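Local coordinates for Serine/threonine-protein phosphatase 2A regulatory subunit B'' subunit alpha (Homo sapiens, PDB 4I5J) that serves as a calcium-binding, EF-hand regulatory subunit of protein phosphatase 2A that might modulate substrate selectivity and activity and direct localization of the catalytic enzyme, at residues 15-18 against 19-23; 92-95 against 96-99; 149-152 against 153-156; 271-274 against 275-279; 66-69 against 70-74. All blocks are in the same frame, centred on the assembly; numbering follows the deposited sequence.

Interaction 1: residues 15-18 against 19-23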
# COMPACT_ATOMS: atom_id res chain seq x y z
N LYS A 15 9.57 -22.72 11.37
CA LYS A 15 8.97 -23.95 10.85
C LYS A 15 8.00 -23.65 9.71
O LYS A 15 7.86 -24.44 8.78
CB LYS A 15 8.24 -24.72 11.95
CG LYS A 15 9.12 -25.23 13.10
CD LYS A 15 8.23 -25.75 14.26
CE LYS A 15 9.01 -26.05 15.54
NZ LYS A 15 8.10 -26.46 16.66
N PHE A 16 7.31 -22.52 9.78
CA PHE A 16 6.40 -22.15 8.72
C PHE A 16 7.18 -21.93 7.42
O PHE A 16 6.77 -22.40 6.35
CB PHE A 16 5.64 -20.87 9.07
CG PHE A 16 4.71 -20.40 7.99
CD1 PHE A 16 3.45 -20.95 7.86
CD2 PHE A 16 5.10 -19.40 7.10
CE1 PHE A 16 2.58 -20.52 6.86
CE2 PHE A 16 4.24 -18.96 6.10
CZ PHE A 16 2.98 -19.52 5.98
N ILE A 17 8.28 -21.20 7.53
CA ILE A 17 9.14 -20.93 6.39
C ILE A 17 9.59 -22.25 5.77
O ILE A 17 9.44 -22.44 4.57
CB ILE A 17 10.38 -20.10 6.80
CG1 ILE A 17 9.97 -18.76 7.41
CG2 ILE A 17 11.31 -19.92 5.61
CD1 ILE A 17 9.49 -17.74 6.44
N CYS A 18 10.11 -23.17 6.58
CA CYS A 18 10.63 -24.44 6.07
C CYS A 18 9.54 -25.23 5.36
O CYS A 18 9.81 -26.01 4.44
CB CYS A 18 11.23 -25.30 7.19
SG CYS A 18 12.72 -24.62 7.94
N LEU A 19 8.31 -25.02 5.78
CA LEU A 19 7.20 -25.77 5.23
C LEU A 19 6.83 -25.30 3.83
O LEU A 19 6.58 -26.12 2.96
CB LEU A 19 5.99 -25.65 6.16
CG LEU A 19 4.77 -26.44 5.71
CD1 LEU A 19 5.16 -27.89 5.50
CD2 LEU A 19 3.69 -26.33 6.76
N LEU A 20 6.80 -23.99 3.60
CA LEU A 20 6.39 -23.47 2.29
C LEU A 20 7.56 -23.18 1.36
O LEU A 20 7.36 -22.99 0.16
CB LEU A 20 5.58 -22.18 2.43
CG LEU A 20 4.21 -22.29 3.08
CD1 LEU A 20 3.47 -20.97 2.92
CD2 LEU A 20 3.47 -23.40 2.38
N ALA A 21 8.77 -23.10 1.92
CA ALA A 21 9.91 -22.64 1.15
C ALA A 21 10.41 -23.72 0.23
O ALA A 21 10.29 -24.91 0.52
CB ALA A 21 11.05 -22.19 2.06
N LYS A 22 11.00 -23.32 -0.89
CA LYS A 22 11.72 -24.26 -1.71
C LYS A 22 12.89 -24.78 -0.88
O LYS A 22 13.27 -24.17 0.12
CB LYS A 22 12.13 -23.60 -3.01
CG LYS A 22 10.92 -23.27 -3.86
CD LYS A 22 11.29 -22.45 -5.07
CE LYS A 22 10.07 -22.00 -5.86
NZ LYS A 22 10.48 -21.22 -7.07
N PRO A 23 13.43 -25.95 -1.25
CA PRO A 23 14.40 -26.53 -0.31
C PRO A 23 15.64 -25.67 -0.15
O PRO A 23 16.11 -25.08 -1.13
CB PRO A 23 14.72 -27.90 -0.92
CG PRO A 23 14.27 -27.81 -2.35
CD PRO A 23 13.19 -26.79 -2.43
O HOH W 1 9.16 -27.20 1.93
O HOH W 2 11.74 -26.06 2.64
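Ile17 O is gripped by two amides of the next turn: Ala21 N donates to Ile17 O at 2.8 Å, and Leu20 N adds a weak second bond to the same oxygen. Leu20 N has a straighter bond to Phe16 O, 3.2 Å long with an N-H...O angle of 153°, so this amide is shared between two carbonyls. Leu19 N is divided in the same manner between Lys15 O and Phe16 O, both bonds being weak.

Together these bonds close the last turn of helix 12-20, the first helix modelled in the N-terminal EF-hand region, and Ala21 is the first residue to leave helical geometry. Two waters continue the pattern where the helix amides run out. Water 1 lies 2.9 Å from Cys18 O and water 2 lies 2.8 Å from Ala21 O, and each is placed to donate to both of these carbonyls. More acceptors surround these waters than their protons can serve, so not every such bond can be present at once.

The apolar part of the contact is made by Phe16 and Leu20. With Phe16 CG anti to the backbone N (chi1 178°), the ring swings along the helix and sets CZ 3.4 Å from Leu20 CD1, while Leu20 CG sits over one ring face. The same ring touches Ile85, Leu91 and Leu36, placing it among three neighbouring helices. On the adjoining side of the turn Ala21 CB is 4.2 Å from Ile17 CG2, and both residues also touch Leu28.

Interaction 2: residues 92-95 against 96-99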
# COMPACT_ATOMS: atom_id res chain seq x y z
N GLN A 92 -1.07 -16.35 13.63
CA GLN A 92 -2.29 -16.27 14.46
C GLN A 92 -3.55 -16.19 13.60
O GLN A 92 -4.56 -16.82 13.89
CB GLN A 92 -2.25 -15.06 15.40
CG GLN A 92 -3.58 -14.82 16.09
CD GLN A 92 -3.70 -13.41 16.60
OE1 GLN A 92 -2.83 -12.56 16.36
NE2 GLN A 92 -4.78 -13.14 17.31
N THR A 93 -3.49 -15.42 12.51
CA THR A 93 -4.65 -15.32 11.63
C THR A 93 -4.96 -16.69 10.96
O THR A 93 -6.11 -17.02 10.72
CB THR A 93 -4.41 -14.25 10.53
OG1 THR A 93 -4.25 -12.97 11.14
CG2 THR A 93 -5.60 -14.19 9.59
N LEU A 94 -3.93 -17.47 10.66
CA LEU A 94 -4.15 -18.83 10.17
C LEU A 94 -4.85 -19.65 11.23
O LEU A 94 -5.77 -20.41 10.95
CB LEU A 94 -2.84 -19.50 9.78
CG LEU A 94 -2.23 -19.05 8.46
CD1 LEU A 94 -1.14 -20.03 8.01
CD2 LEU A 94 -3.33 -18.94 7.43
N ALA A 95 -4.40 -19.51 12.47
CA ALA A 95 -5.02 -20.23 13.58
C ALA A 95 -6.51 -19.86 13.72
O ALA A 95 -7.35 -20.71 14.04
CB ALA A 95 -4.27 -19.97 14.87
N LEU A 96 -6.83 -18.59 13.47
CA LEU A 96 -8.21 -18.10 13.59
C LEU A 96 -9.04 -18.53 12.38
O LEU A 96 -10.23 -18.79 12.49
CB LEU A 96 -8.24 -16.58 13.74
CG LEU A 96 -7.68 -15.92 15.01
CD1 LEU A 96 -7.66 -14.39 14.85
CD2 LEU A 96 -8.47 -16.30 16.26
N LEU A 97 -8.40 -18.59 11.23
CA LEU A 97 -9.02 -19.02 9.99
C LEU A 97 -9.58 -20.43 10.09
O LEU A 97 -10.63 -20.74 9.53
CB LEU A 97 -7.99 -18.95 8.86
CG LEU A 97 -8.43 -19.25 7.43
CD1 LEU A 97 -9.44 -18.22 7.01
CD2 LEU A 97 -7.21 -19.22 6.53
N GLU A 98 -8.87 -21.30 10.80
CA GLU A 98 -9.25 -22.71 10.89
C GLU A 98 -10.53 -22.94 11.68
O GLU A 98 -11.07 -24.04 11.67
CB GLU A 98 -8.11 -23.52 11.52
CG GLU A 98 -6.84 -23.54 10.69
CD GLU A 98 -5.65 -24.08 11.47
OE1 GLU A 98 -4.53 -24.14 10.89
OE2 GLU A 98 -5.82 -24.45 12.65
N GLU A 99 -11.01 -21.92 12.38
CA GLU A 99 -12.22 -22.05 13.19
C GLU A 99 -13.38 -21.22 12.64
O GLU A 99 -14.49 -21.72 12.47
CB GLU A 99 -11.94 -21.62 14.63
CG GLU A 99 -11.31 -22.68 15.51
CD GLU A 99 -11.48 -22.36 16.99
OE1 GLU A 99 -11.73 -23.30 17.78
OE2 GLU A 99 -11.36 -21.17 17.37
O HOH W 3 -6.83 -23.36 15.04
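The amide of Gln92 meets Leu96 through its nitrogen: Gln92 NE2 is 4.0 Å from Leu96 CD1, and that methyl stands well off the amide plane. The two side chains run alongside each other in the same direction, because the Gln92 chain leaves CA trans to the main-chain nitrogen (chi1 170°) and stays extended beyond CG. The other flat group, the Glu98 carboxylate, turns back over the helix end and uses a water. Water 3 donates to Glu98 OE2 at 2.8 Å and to Ala95 O at 2.9 Å, joining the carboxylate to a carbonyl of the preceding turn.

These groups decorate the final turns of helix 90-97, part of the N-terminal EF-hand region. Its backbone is held by Leu96 N to Gln92 O, by Leu97 N to Thr93 O at 2.8 Å, and by the longer bond of Glu98 N to Leu94 O at 3.2 Å. Thr93 OG1 bonds back to Asn89 O, just before the helix begins.

On the inward face, Leu94 and Leu97 meet through one methyl each, with Leu94 CD2 4.0 Å from Leu97 CD2. Leu94 continues onto Phe110 and Leu97 onto Ile103, both in the loop after the helix.

Interaction 3: residues 149-152 against 153-156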
# COMPACT_ATOMS: atom_id res chain seq x y z
N ARG A 149 1.39 14.92 -9.74
CA ARG A 149 2.79 14.74 -9.44
C ARG A 149 3.04 13.50 -8.56
O ARG A 149 3.98 12.76 -8.79
CB ARG A 149 3.40 16.00 -8.83
CG ARG A 149 3.80 17.01 -9.92
CD ARG A 149 4.16 18.41 -9.37
NE ARG A 149 4.48 19.30 -10.48
CZ ARG A 149 4.89 20.56 -10.37
NH1 ARG A 149 5.06 21.11 -9.17
NH2 ARG A 149 5.15 21.27 -11.45
N ILE A 150 2.18 13.28 -7.57
CA ILE A 150 2.29 12.06 -6.80
C ILE A 150 1.97 10.82 -7.68
O ILE A 150 2.65 9.81 -7.60
CB ILE A 150 1.43 12.11 -5.50
CG1 ILE A 150 2.05 11.24 -4.42
CG2 ILE A 150 -0.06 11.81 -5.79
CD1 ILE A 150 3.42 11.78 -3.90
N ILE A 151 0.99 10.94 -8.58
CA ILE A 151 0.63 9.82 -9.45
C ILE A 151 1.78 9.47 -10.39
O ILE A 151 2.13 8.30 -10.57
CB ILE A 151 -0.66 10.11 -10.27
CG1 ILE A 151 -1.87 10.31 -9.34
CG2 ILE A 151 -0.92 9.00 -11.28
CD1 ILE A 151 -2.25 9.13 -8.50
N GLU A 152 2.40 10.50 -10.95
CA GLU A 152 3.60 10.32 -11.77
C GLU A 152 4.68 9.60 -10.96
O GLU A 152 5.38 8.73 -11.49
CB GLU A 152 4.09 11.69 -12.27
CG GLU A 152 5.31 11.64 -13.17
CD GLU A 152 5.61 13.01 -13.80
OE1 GLU A 152 4.82 13.96 -13.57
OE2 GLU A 152 6.63 13.13 -14.51
N ARG A 153 4.79 9.93 -9.68
CA ARG A 153 5.76 9.23 -8.83
C ARG A 153 5.39 7.76 -8.63
O ARG A 153 6.25 6.88 -8.64
CB ARG A 153 5.90 9.96 -7.49
CG ARG A 153 6.61 11.33 -7.59
CD ARG A 153 8.07 11.15 -7.97
NE ARG A 153 8.74 10.34 -6.96
CZ ARG A 153 9.76 9.52 -7.21
NH1 ARG A 153 10.23 9.41 -8.44
NH2 ARG A 153 10.29 8.81 -6.22
N ILE A 154 4.11 7.49 -8.44
CA ILE A 154 3.66 6.10 -8.35
C ILE A 154 4.07 5.32 -9.60
O ILE A 154 4.50 4.17 -9.51
CB ILE A 154 2.15 6.04 -8.17
CG1 ILE A 154 1.77 6.44 -6.74
CG2 ILE A 154 1.63 4.65 -8.52
CD1 ILE A 154 0.34 7.01 -6.66
N PHE A 155 3.97 5.96 -10.75
CA PHE A 155 4.28 5.31 -12.02
C PHE A 155 5.76 5.39 -12.40
O PHE A 155 6.14 4.98 -13.50
CB PHE A 155 3.41 5.89 -13.13
CG PHE A 155 2.04 5.28 -13.20
CD1 PHE A 155 1.74 4.36 -14.18
CD2 PHE A 155 1.07 5.60 -12.26
CE1 PHE A 155 0.49 3.78 -14.25
CE2 PHE A 155 -0.18 5.01 -12.32
CZ PHE A 155 -0.47 4.10 -13.32
N SER A 156 6.57 5.89 -11.47
CA SER A 156 8.02 6.11 -11.68
C SER A 156 8.87 4.89 -11.39
O SER A 156 10.04 4.83 -11.76
CB SER A 156 8.52 7.21 -10.75
OG SER A 156 8.48 6.76 -9.40
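Helix 148-154 belongs to the second EF-hand region and packs beside helix 189-199, which leads into the calcium-binding loop; the side chains of Ile151, Ile154, Phe155 and Arg153 make the contact in its last turn. Ile151 reaches both apolar partners with different branches. Its CD1 lies 3.8 Å from Ile154 CD1, while CG2 points the same way as the Phe155 ring and lies 4.1 Å from Phe155 CD2. The ring edge also faces a backbone oxygen, Ile151 O lying in the ring plane 3.4 Å from Phe155 CD2. That oxygen accepts from Phe155 N at 3.0 Å, and the turn is further held by Ile154 N to Ile150 O at 2.9 Å and by Arg153 N to Arg149 O.

Arg153 takes another course. Its CG sits 3.2 Å from Arg149 O, and bends at chi2 and chi3 (-68° and -59°) fold the chain toward helix 189-199. There NE bonds to Cys198 O and NH2 to Arg197 O. The Arg153 side chain comes within about 5 Å of that of Asp200, a calcium ligand, and stays about 8 Å from the calcium ion.

These two bonds tie helix 148-154 to carbonyls in the last turn of helix 189-199, where a cationic guanidinium would probably balance the partial negative charge of the helix end and may brace the helix that leads into the loop.

Interaction 4: residues 271-274 against 275-279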
# COMPACT_ATOMS: atom_id res chain seq x y z
N PHE A 271 -0.32 16.27 -1.33
CA PHE A 271 -0.82 15.65 -2.56
C PHE A 271 -2.27 15.15 -2.58
O PHE A 271 -2.67 14.50 -3.54
CB PHE A 271 0.15 14.58 -3.08
CG PHE A 271 0.35 13.42 -2.14
CD1 PHE A 271 -0.61 12.44 -2.00
CD2 PHE A 271 1.53 13.29 -1.43
CE1 PHE A 271 -0.42 11.37 -1.16
CE2 PHE A 271 1.73 12.22 -0.58
CZ PHE A 271 0.75 11.26 -0.45
N ASN A 272 -3.04 15.47 -1.54
CA ASN A 272 -4.49 15.20 -1.54
C ASN A 272 -5.23 16.50 -1.19
O ASN A 272 -5.60 16.73 -0.03
CB ASN A 272 -4.86 14.04 -0.59
CG ASN A 272 -6.30 13.53 -0.77
OD1 ASN A 272 -7.24 14.31 -0.94
ND2 ASN A 272 -6.47 12.21 -0.73
N LEU A 273 -5.41 17.35 -2.20
CA LEU A 273 -5.93 18.71 -2.00
C LEU A 273 -7.26 18.71 -1.30
O LEU A 273 -7.52 19.57 -0.46
CB LEU A 273 -6.07 19.43 -3.35
CG LEU A 273 -6.49 20.91 -3.36
CD1 LEU A 273 -5.51 21.76 -2.55
CD2 LEU A 273 -6.58 21.43 -4.80
N GLU A 274 -8.11 17.75 -1.66
CA GLU A 274 -9.44 17.58 -1.08
C GLU A 274 -9.38 17.28 0.41
O GLU A 274 -10.06 17.93 1.21
CB GLU A 274 -10.18 16.43 -1.78
CG GLU A 274 -10.82 16.77 -3.12
CD GLU A 274 -11.67 15.63 -3.66
OE1 GLU A 274 -11.19 14.47 -3.61
OE2 GLU A 274 -12.81 15.88 -4.11
N LYS A 275 -8.59 16.28 0.79
CA LYS A 275 -8.42 15.93 2.20
C LYS A 275 -7.66 17.01 2.97
O LYS A 275 -7.67 17.02 4.20
CB LYS A 275 -7.71 14.57 2.36
CG LYS A 275 -8.54 13.34 2.01
CD LYS A 275 -7.78 12.04 2.32
CE LYS A 275 -8.64 10.79 2.06
NZ LYS A 275 -7.86 9.51 1.99
N TYR A 276 -6.98 17.91 2.26
CA TYR A 276 -6.27 19.01 2.91
C TYR A 276 -7.25 20.10 3.34
O TYR A 276 -7.29 20.48 4.51
CB TYR A 276 -5.19 19.61 2.00
CG TYR A 276 -4.58 20.90 2.55
CD1 TYR A 276 -4.03 20.94 3.83
CD2 TYR A 276 -4.52 22.06 1.78
CE1 TYR A 276 -3.46 22.10 4.33
CE2 TYR A 276 -3.95 23.22 2.27
CZ TYR A 276 -3.42 23.24 3.55
OH TYR A 276 -2.85 24.40 4.06
N LEU A 277 -8.04 20.58 2.38
CA LEU A 277 -9.07 21.58 2.64
C LEU A 277 -10.05 21.10 3.70
O LEU A 277 -10.68 21.90 4.38
CB LEU A 277 -9.81 21.92 1.34
CG LEU A 277 -8.88 22.25 0.17
CD1 LEU A 277 -9.65 22.61 -1.09
CD2 LEU A 277 -7.92 23.35 0.56
N ASP A 278 -10.17 19.78 3.86
CA ASP A 278 -11.07 19.21 4.85
C ASP A 278 -10.43 19.23 6.24
O ASP A 278 -11.01 18.74 7.21
CB ASP A 278 -11.46 17.78 4.45
CG ASP A 278 -12.59 17.22 5.30
OD1 ASP A 278 -12.30 16.49 6.27
OD2 ASP A 278 -13.76 17.53 4.99
N HIS A 279 -9.25 19.81 6.33
CA HIS A 279 -8.55 19.89 7.61
C HIS A 279 -8.50 21.34 8.11
O HIS A 279 -9.09 21.69 9.14
CB HIS A 279 -7.15 19.31 7.47
CG HIS A 279 -6.56 18.82 8.75
ND1 HIS A 279 -7.17 17.85 9.53
CD2 HIS A 279 -5.42 19.16 9.40
CE1 HIS A 279 -6.42 17.62 10.60
NE2 HIS A 279 -5.36 18.40 10.54
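Among the polar contacts, the one that defines the site is the N-cap of helix 273-277: Asn272 OD1 accepts from Lys275 N at 2.9 Å, with an N-H...O angle of 164°. The bond is nearly straight at the hydrogen, yet the donor stands above the amide plane of Asn272 by 42° and does not follow a lone pair. A chi1 of -168° swings the Asn272 amide to the far side of CB from the main-chain nitrogen, which brings OD1 back over the first turn. The main chain of the same residue contributes as well, Asn272 O receiving Tyr276 N at 2.9 Å. Further on, Leu277 N bonds to Leu273 O at 3.1 Å, and weak bonds run from Tyr276 N to Leu273 O and from Asp278 N to Glu274 O.

Contacts between carbon and amide come next. The extended Lys275 chain lies over one face of the Asn272 amide, with CG 3.6 Å from Asn272 CG and CD 3.3 Å from Asn272 ND2. Lys275 itself reaches Asp268 in the preceding helix and Lys186.

The apolar contacts are looser. Leu273 CD1 is 4.2 Å from Leu277 CD2, and both leucines rest on Met223 of helix 209-226, which Tyr276 also touches.

Asn272 caps the start of this short helix, supplying both a side-chain and a main-chain acceptor to successive amides of the first turn. The Lys275 methylenes lie against the buried amide and would limit its rotation, while the leucines seat the helix on helix 209-226.

Interaction 5: residues 66-69 against 70-74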
# COMPACT_ATOMS: atom_id res chain seq x y z
N GLN A 66 -1.05 -10.33 -2.03
CA GLN A 66 -0.55 -8.96 -1.98
C GLN A 66 -0.70 -8.44 -0.57
O GLN A 66 0.21 -7.81 -0.04
CB GLN A 66 -1.29 -8.02 -2.96
CG GLN A 66 -1.07 -8.35 -4.42
CD GLN A 66 0.31 -8.92 -4.66
OE1 GLN A 66 1.32 -8.24 -4.47
NE2 GLN A 66 0.36 -10.18 -5.07
N ARG A 67 -1.84 -8.75 0.05
CA ARG A 67 -2.11 -8.27 1.42
C ARG A 67 -1.16 -8.87 2.44
O ARG A 67 -0.76 -8.21 3.39
CB ARG A 67 -3.57 -8.55 1.82
CG ARG A 67 -4.58 -7.74 0.99
CD ARG A 67 -5.97 -7.84 1.59
NE ARG A 67 -6.04 -7.20 2.91
CZ ARG A 67 -7.09 -7.29 3.73
NH1 ARG A 67 -8.13 -8.01 3.37
NH2 ARG A 67 -7.08 -6.67 4.91
N ILE A 68 -0.79 -10.13 2.24
CA ILE A 68 0.18 -10.78 3.12
C ILE A 68 1.50 -10.01 3.00
O ILE A 68 2.05 -9.53 3.99
CB ILE A 68 0.37 -12.27 2.73
CG1 ILE A 68 -0.80 -13.14 3.22
CG2 ILE A 68 1.67 -12.83 3.33
CD1 ILE A 68 -0.88 -14.54 2.52
N PHE A 69 1.99 -9.84 1.77
CA PHE A 69 3.26 -9.14 1.60
C PHE A 69 3.21 -7.70 2.03
O PHE A 69 4.19 -7.17 2.59
CB PHE A 69 3.80 -9.28 0.17
CG PHE A 69 4.47 -10.59 -0.05
CD1 PHE A 69 3.73 -11.77 -0.07
CD2 PHE A 69 5.85 -10.67 -0.11
CE1 PHE A 69 4.36 -13.00 -0.23
CE2 PHE A 69 6.47 -11.90 -0.27
CZ PHE A 69 5.71 -13.06 -0.33
N TYR A 70 2.08 -7.06 1.77
CA TYR A 70 1.90 -5.67 2.15
C TYR A 70 2.16 -5.48 3.64
O TYR A 70 2.86 -4.56 4.05
CB TYR A 70 0.47 -5.23 1.82
CG TYR A 70 0.21 -3.76 2.02
CD1 TYR A 70 0.29 -2.88 0.95
CD2 TYR A 70 -0.12 -3.26 3.27
CE1 TYR A 70 0.04 -1.53 1.13
CE2 TYR A 70 -0.37 -1.90 3.45
CZ TYR A 70 -0.29 -1.05 2.39
OH TYR A 70 -0.54 0.30 2.56
N THR A 71 1.60 -6.36 4.45
CA THR A 71 1.68 -6.24 5.90
C THR A 71 2.92 -6.93 6.48
O THR A 71 3.55 -6.43 7.41
CB THR A 71 0.42 -6.84 6.53
OG1 THR A 71 -0.71 -6.08 6.10
CG2 THR A 71 0.49 -6.84 8.04
N VAL A 72 3.29 -8.08 5.93
CA VAL A 72 4.35 -8.88 6.54
C VAL A 72 5.76 -8.51 6.03
O VAL A 72 6.70 -8.37 6.81
CB VAL A 72 4.08 -10.38 6.33
CG1 VAL A 72 5.20 -11.21 6.88
CG2 VAL A 72 2.75 -10.76 6.99
N ASN A 73 5.90 -8.35 4.72
CA ASN A 73 7.21 -8.14 4.12
C ASN A 73 7.74 -6.70 4.24
O ASN A 73 7.91 -6.01 3.24
CB ASN A 73 7.17 -8.57 2.67
CG ASN A 73 8.51 -8.48 2.01
OD1 ASN A 73 8.62 -8.06 0.86
ND2 ASN A 73 9.56 -8.88 2.74
N ARG A 74 8.04 -6.26 5.46
CA ARG A 74 8.36 -4.86 5.73
C ARG A 74 9.65 -4.32 5.10
O ARG A 74 9.84 -3.10 5.00
CB ARG A 74 8.37 -4.63 7.25
CG ARG A 74 7.01 -4.81 7.88
CD ARG A 74 6.09 -3.65 7.55
NE ARG A 74 6.70 -2.39 7.98
CZ ARG A 74 6.71 -1.97 9.24
NH1 ARG A 74 6.13 -2.69 10.20
NH2 ARG A 74 7.29 -0.81 9.55
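Phe69 and Asn73, one turn apart near the end of helix 54-72, cross obliquely, the phenyl and amide planes standing 74° apart. The ring touches the base of the asparagine, Phe69 CD2 lying 3.7 Å from Asn73 CB, and Phe33 also meets it ring to ring. The Asn73 amide is carried away from the ring: OD1 accepts from Gly78 N in the following loop, and ND2 donates to Glu84 OE1 of helix 82-86.

Ile68 and Val72 approach more loosely, with Ile68 CG2 4.3 Å from Val72 CG2. Tyr70 turns to another face, its ring meeting Trp178 and its hydroxyl bonding to Ser182 OG. Beneath these side chains, Tyr70 N to Gln66 O and Val72 N to Ile68 O are both 2.7 Å, and Asn73 N reaches Phe69 O at 3.0 Å. The helix then breaks in an inverse gamma turn centred on Asn73, closed by Arg74 N to Val72 O at 2.8 Å.

The spacing of Asn73, Gly78, Ile80 and Glu84 matches positions 1, 6, 8 and 12 of an EF-hand loop, so the direct Asn73-Glu84 bond would join two positions that bind calcium in a filled loop.

The contacts fall into two groups. Interactions 1, 2 and 5 lie in the N-terminal EF-hand region; interactions 1 and 2 touch where Phe16 CE1 meets Leu94 CD1 at 3.9 Å, and the centre of interaction 5 is about 17 Å from the centre of each. Interactions 3 and 4 form the second group, in contact through Ile150 CD1 and Phe271 CD2 at 3.5 Å. Centres of interactions 1 and 3 are about 36 Å apart, on opposite sides of the chain's centre. Interaction 3 approaches the bound calcium ion, the Arg153 side chain lying about 8 Å from it, whereas the other four contacts lie away from that site.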